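Local coordinates for E3 ubiquitin-protein ligase HERC2 (Homo sapiens, PDB 4L1M), which probably acts as an E3 ubiquitin-protein ligase, of which this chain is the first RCC1-like domain, a seven-bladed beta-propeller, at residues Leu174-Arg179 / Met197-Leu202; Gly188-Glu193 / Gly246-Lys251. All coordinates share one frame; numbering follows the deposited sequence.

Contact 1: Leu174-Arg179 / Met197-Leu202; sequences LYTWGR and MLVAGL
Y175 pairs with L198, and T176 with M197, where the third and fourth strands of one blade of the RCC1-like beta-propeller run antiparallel. Three backbone hydrogen bonds join them. T176 and M197 form the hydrogen-bonded pair. T176 N gives to M197 O at 3.1 Å, and M197 N gives to T176 O at 3.0 Å. Both donors are tilted a little under 30° from the carbonyl plane of their acceptors. The third bond, V199 N to L174 O at 2.8 Å, is straighter, and its donor sits nearly in line with the C=O bond. Y175 belongs to the non-hydrogen-bonded pair. Its CA makes a CA-H...O contact with M197 O at 3.3 Å, so that carbonyl is approached by two donors. The backbone of Y175 bonds instead to A167 of strand 164-169.

On one face of the sheet, the Y175 ring lies across L198. L198 CD1 sits 4.0 Å above the ring plane, offset toward the rim, while M197 N lies in plane at the ring edge. Y175 OH is hydrogen-bonded to E173. On the other face, T176 OG1 is hydrogen-bonded to L185 O, so this buried hydroxyl is satisfied by the loop between the strands. The T176 chi1 of 48° leaves OG1 beside V199 CG2 while it makes that bond. L174 lies alongside V199, and its CD2 also reaches L202. Beyond them, W231 and V207 of the next blade pack on L174. V199 CG2 approaches L174 CG at 3.9 Å and T176 OG1 at 3.6 Å.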
loop_
_atom_site.group_PDB
_atom_site.type_symbol
_atom_site.label_atom_id
_atom_site.label_comp_id
_atom_site.label_asym_id
_atom_site.label_seq_id
_atom_site.Cartn_x
_atom_site.Cartn_y
_atom_site.Cartn_z
ATOM N N LEU A 174 7.121 -12.611 -9.698
ATOM C CA LEU A 174 6.593 -11.257 -9.634
ATOM C C LEU A 174 6.302 -10.759 -11.047
ATOM O O LEU A 174 7.160 -10.824 -11.904
ATOM C CB LEU A 174 7.602 -10.329 -8.973
ATOM C CG LEU A 174 7.214 -8.856 -9.028
ATOM C CD1 LEU A 174 5.910 -8.629 -8.283
ATOM C CD2 LEU A 174 8.307 -7.972 -8.465
ATOM N N TYR A 175 5.080 -10.266 -11.264
ATOM C CA TYR A 175 4.630 -9.737 -12.553
ATOM C C TYR A 175 4.338 -8.278 -12.341
ATOM O O TYR A 175 3.764 -7.926 -11.328
ATOM C CB TYR A 175 3.359 -10.471 -13.040
ATOM C CG TYR A 175 3.647 -11.884 -13.508
ATOM C CD1 TYR A 175 3.736 -12.926 -12.606
ATOM C CD2 TYR A 175 3.874 -12.157 -14.844
ATOM C CE1 TYR A 175 4.018 -14.208 -13.025
ATOM C CE2 TYR A 175 4.177 -13.427 -15.277
ATOM C CZ TYR A 175 4.248 -14.460 -14.368
ATOM O OH TYR A 175 4.540 -15.749 -14.807
ATOM N N THR A 176 4.761 -7.433 -13.276
ATOM C CA THR A 176 4.429 -6.022 -13.234
ATOM C C THR A 176 3.882 -5.597 -14.585
ATOM O O THR A 176 4.113 -6.270 -15.584
ATOM C CB THR A 176 5.656 -5.167 -12.933
ATOM O OG1 THR A 176 6.732 -5.570 -13.786
ATOM C CG2 THR A 176 6.084 -5.330 -11.475
ATOM N N TRP A 177 3.099 -4.514 -14.607
ATOM C CA TRP A 177 2.555 -3.976 -15.865
ATOM C C TRP A 177 2.035 -2.562 -15.670
ATOM O O TRP A 177 1.860 -2.108 -14.550
ATOM C CB TRP A 177 1.477 -4.903 -16.457
ATOM C CG TRP A 177 0.224 -5.076 -15.629
ATOM C CD1 TRP A 177 -0.979 -4.447 -15.821
ATOM C CD2 TRP A 177 0.039 -5.941 -14.497
ATOM N NE1 TRP A 177 -1.887 -4.854 -14.881
ATOM C CE2 TRP A 177 -1.295 -5.764 -14.052
ATOM C CE3 TRP A 177 0.871 -6.836 -13.803
ATOM C CZ2 TRP A 177 -1.821 -6.460 -12.959
ATOM C CZ3 TRP A 177 0.347 -7.518 -12.699
ATOM C CH2 TRP A 177 -0.990 -7.337 -12.300
ATOM N N GLY A 178 1.798 -1.872 -16.781
ATOM C CA GLY A 178 1.379 -0.455 -16.755
ATOM C C GLY A 178 2.477 0.418 -17.320
ATOM O O GLY A 178 3.229 -0.017 -18.187
ATOM N N ARG A 179 2.582 1.646 -16.810
ATOM C CA ARG A 179 3.570 2.615 -17.312
ATOM C C ARG A 179 4.959 2.172 -16.960
ATOM O O ARG A 179 5.186 1.594 -15.914
ATOM C CB ARG A 179 3.319 3.994 -16.743
ATOM C CG ARG A 179 2.071 4.670 -17.270
ATOM C CD ARG A 179 2.297 5.226 -18.661
ATOM N NE ARG A 179 1.161 6.059 -19.117
ATOM C CZ ARG A 179 1.019 6.536 -20.362
ATOM N NH1 ARG A 179 1.911 6.264 -21.308
ATOM N NH2 ARG A 179 -0.023 7.287 -20.672
ATOM N N MET A 197 3.875 -8.942 -17.012
ATOM C CA MET A 197 5.145 -9.471 -17.481
ATOM C C MET A 197 6.048 -9.861 -16.323
ATOM O O MET A 197 6.231 -9.099 -15.385
ATOM C CB MET A 197 5.843 -8.464 -18.388
ATOM C CG MET A 197 7.079 -9.019 -19.099
ATOM S SD MET A 197 7.661 -7.830 -20.321
ATOM C CE MET A 197 9.414 -8.297 -20.462
ATOM N N LEU A 198 6.612 -11.061 -16.430
ATOM C CA LEU A 198 7.508 -11.613 -15.439
ATOM C C LEU A 198 8.693 -10.714 -15.210
ATOM O O LEU A 198 9.314 -10.256 -16.160
ATOM C CB LEU A 198 8.015 -12.978 -15.903
ATOM C CG LEU A 198 8.942 -13.737 -14.925
ATOM C CD1 LEU A 198 8.208 -14.068 -13.630
ATOM C CD2 LEU A 198 9.477 -15.007 -15.548
ATOM N N VAL A 199 9.011 -10.456 -13.948
ATOM C CA VAL A 199 10.254 -9.772 -13.622
ATOM C C VAL A 199 11.395 -10.816 -13.611
ATOM O O VAL A 199 11.713 -11.419 -12.579
ATOM C CB VAL A 199 10.160 -8.985 -12.296
ATOM C CG1 VAL A 199 11.455 -8.249 -12.010
ATOM C CG2 VAL A 199 9.039 -7.980 -12.366
ATOM N N ALA A 200 12.025 -11.001 -14.765
ATOM C CA ALA A 200 13.133 -11.971 -14.915
ATOM C C ALA A 200 14.270 -11.827 -13.890
ATOM O O ALA A 200 14.847 -12.808 -13.477
ATOM C CB ALA A 200 13.711 -11.891 -16.330
ATOM N N GLY A 201 14.596 -10.602 -13.505
ATOM C CA GLY A 201 15.704 -10.364 -12.589
ATOM C C GLY A 201 15.591 -11.034 -11.230
ATOM O O GLY A 201 16.590 -11.178 -10.527
ATOM N N LEU A 202 14.374 -11.393 -10.826
ATOM C CA LEU A 202 14.167 -12.086 -9.542
ATOM C C LEU A 202 13.832 -13.557 -9.716
ATOM O O LEU A 202 13.607 -14.238 -8.751
ATOM C CB LEU A 202 13.082 -11.358 -8.728
ATOM C CG LEU A 202 13.557 -10.002 -8.188
ATOM C CD1 LEU A 202 12.383 -9.127 -7.780
ATOM C CD2 LEU A 202 14.492 -10.169 -7.006
#

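Contact 2: Gly188-Glu193 / Gly246-Lys251; sequences GSSEDE and GCKTPK. With SO4 (sulfate ion), chain E.
K248 works in two directions at a corner between blades of the beta-propeller: its carbonyl and side chain hold the loop 188-193, while its amide faces a sulfate ion. The loop belongs to the preceding blade, so the contact ties neighbouring blades together at the surface. G188 N gives a hydrogen bond to K248 O at 2.7 Å. The N-H comes in from above the plane of the carbonyl, about 41° off it.

The K248 side chain leaves beside its own backbone N (chi1 -59°) and then runs extended along the loop. Its CD passes S189 C at 3.9 Å. At the end of the chain, NZ gives a hydrogen bond to S190 OG at 3.1 Å. S189 OG accepts from E191 N, an ST turn within the loop.

The sulfate, probably from the crystallisation liquor, sits beside T249. T249 OG1 gives a hydrogen bond to its O1 at 3.0 Å. A chi1 of 60° turns this hydroxyl to the sulfate and the methyl to the loop, where T249 CG2 packs on G188 CA, 3.5 Å away. A weak bond runs from K248 N to sulfate O2 at 3.4 Å. K251 CE, the last modelled atom of that side chain, lies 3.4 Å from sulfate O1.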
loop_
_atom_site.group_PDB
_atom_site.type_symbol
_atom_site.label_atom_id
_atom_site.label_comp_id
_atom_site.label_asym_id
_atom_site.label_seq_id
_atom_site.Cartn_x
_atom_site.Cartn_y
_atom_site.Cartn_z
ATOM N N GLY A 188 14.263 -3.813 -17.509
ATOM C CA GLY A 188 15.447 -3.329 -18.240
ATOM C C GLY A 188 15.196 -2.268 -19.295
ATOM O O GLY A 188 16.055 -1.987 -20.103
ATOM N N SER A 189 14.015 -1.676 -19.300
ATOM C CA SER A 189 13.706 -0.574 -20.219
ATOM C C SER A 189 12.604 0.293 -19.610
ATOM O O SER A 189 12.167 0.038 -18.507
ATOM C CB SER A 189 13.288 -1.108 -21.594
ATOM O OG SER A 189 11.924 -1.498 -21.633
ATOM N N SER A 190 12.170 1.294 -20.350
ATOM C CA SER A 190 11.114 2.193 -19.922
ATOM C C SER A 190 9.802 1.922 -20.643
ATOM O O SER A 190 8.898 2.751 -20.593
ATOM C CB SER A 190 11.535 3.645 -20.197
ATOM O OG SER A 190 12.477 4.090 -19.240
ATOM N N GLU A 191 9.697 0.766 -21.299
ATOM C CA GLU A 191 8.535 0.445 -22.141
ATOM C C GLU A 191 7.317 0.146 -21.309
ATOM O O GLU A 191 7.403 -0.584 -20.318
ATOM C CB GLU A 191 8.838 -0.753 -23.042
ATOM C CG GLU A 191 10.044 -0.539 -23.956
ATOM C CD GLU A 191 10.519 -1.795 -24.655
ATOM O OE1 GLU A 191 10.060 -2.891 -24.273
ATOM O OE2 GLU A 191 11.349 -1.680 -25.585
ATOM N N ASP A 192 6.184 0.731 -21.689
ATOM C CA ASP A 192 4.901 0.403 -21.069
ATOM C C ASP A 192 4.554 -1.059 -21.344
ATOM O O ASP A 192 5.016 -1.614 -22.319
ATOM C CB ASP A 192 3.795 1.299 -21.635
ATOM C CG ASP A 192 3.928 2.754 -21.204
ATOM O OD1 ASP A 192 4.786 3.065 -20.342
ATOM O OD2 ASP A 192 3.149 3.583 -21.715
ATOM N N GLU A 193 3.743 -1.679 -20.493
ATOM C CA GLU A 193 3.241 -3.045 -20.762
ATOM C C GLU A 193 1.789 -3.166 -20.339
ATOM O O GLU A 193 1.444 -2.932 -19.181
ATOM C CB GLU A 193 4.101 -4.115 -20.082
ATOM C CG GLU A 193 5.493 -4.325 -20.694
ATOM C CD GLU A 193 5.459 -4.717 -22.178
ATOM O OE1 GLU A 193 4.481 -5.366 -22.659
ATOM O OE2 GLU A 193 6.426 -4.399 -22.891
ATOM N N GLY A 246 18.788 6.172 -11.031
ATOM C CA GLY A 246 17.738 5.171 -11.142
ATOM C C GLY A 246 18.289 3.859 -11.646
ATOM O O GLY A 246 19.471 3.748 -11.983
ATOM N N CYS A 247 17.436 2.859 -11.729
ATOM C CA CYS A 247 17.802 1.651 -12.436
ATOM C C CYS A 247 16.556 0.984 -12.977
ATOM O O CYS A 247 15.436 1.209 -12.469
ATOM C CB CYS A 247 18.594 0.717 -11.522
ATOM S SG CYS A 247 17.694 0.017 -10.134
ATOM N N LYS A 248 16.750 0.129 -13.976
ATOM C CA LYS A 248 15.634 -0.450 -14.706
ATOM C C LYS A 248 15.428 -1.952 -14.483
ATOM O O LYS A 248 14.568 -2.563 -15.108
ATOM C CB LYS A 248 15.805 -0.119 -16.178
ATOM C CG LYS A 248 15.834 1.375 -16.363
ATOM C CD LYS A 248 15.657 1.812 -17.788
ATOM C CE LYS A 248 16.154 3.238 -17.928
ATOM N NZ LYS A 248 15.597 3.848 -19.156
ATOM N N THR A 249 16.227 -2.536 -13.598
ATOM C CA THR A 249 16.065 -3.934 -13.197
ATOM C C THR A 249 16.324 -3.988 -11.691
ATOM O O THR A 249 17.000 -3.108 -11.162
ATOM C CB THR A 249 17.069 -4.838 -13.906
ATOM O OG1 THR A 249 18.377 -4.401 -13.572
ATOM C CG2 THR A 249 16.913 -4.747 -15.403
ATOM N N PRO A 250 15.767 -4.994 -10.997
ATOM C CA PRO A 250 15.892 -5.098 -9.539
ATOM C C PRO A 250 17.319 -5.184 -9.020
ATOM O O PRO A 250 18.130 -5.921 -9.579
ATOM C CB PRO A 250 15.198 -6.423 -9.218
ATOM C CG PRO A 250 14.291 -6.657 -10.363
ATOM C CD PRO A 250 14.960 -6.079 -11.563
ATOM N N LYS A 251 17.606 -4.434 -7.967
ATOM C CA LYS A 251 18.908 -4.428 -7.356
ATOM C C LYS A 251 18.768 -4.491 -5.837
ATOM O O LYS A 251 17.842 -3.942 -5.279
ATOM C CB LYS A 251 19.698 -3.195 -7.791
ATOM C CG LYS A 251 20.149 -3.233 -9.252
ATOM C CD LYS A 251 21.017 -2.030 -9.618
ATOM C CE LYS A 251 21.615 -2.123 -11.032
HETATM S S SO4 E . 19.956 -1.153 -15.190
HETATM O O1 SO4 E . 19.854 -1.835 -13.882
HETATM O O2 SO4 E . 19.995 0.340 -15.076
HETATM O O3 SO4 E . 21.213 -1.685 -15.777
HETATM O O4 SO4 E . 18.857 -1.528 -16.110
#

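Contact 1 pairs two strands of one blade, with its apolar side chains reaching the next, and is partly buried. Contact 2 lies at the surface and joins that blade to the next. Contact 1 rests on regular strand pairing with apolar side chains beside it. Contact 2 has a backbone bond, a lysine-serine bond and a sulfate, with no strand ladder. The two are linked because 188-193 is part of the loop connecting strands 174-178 and 196-198. G178 N probably bonds to E193 O, and R179 NH1 forms a salt bridge with D192 OD2, tying the end of one strand to the loop. At the blade boundary, V199 CG1 packs on P250 CG at 3.6 Å.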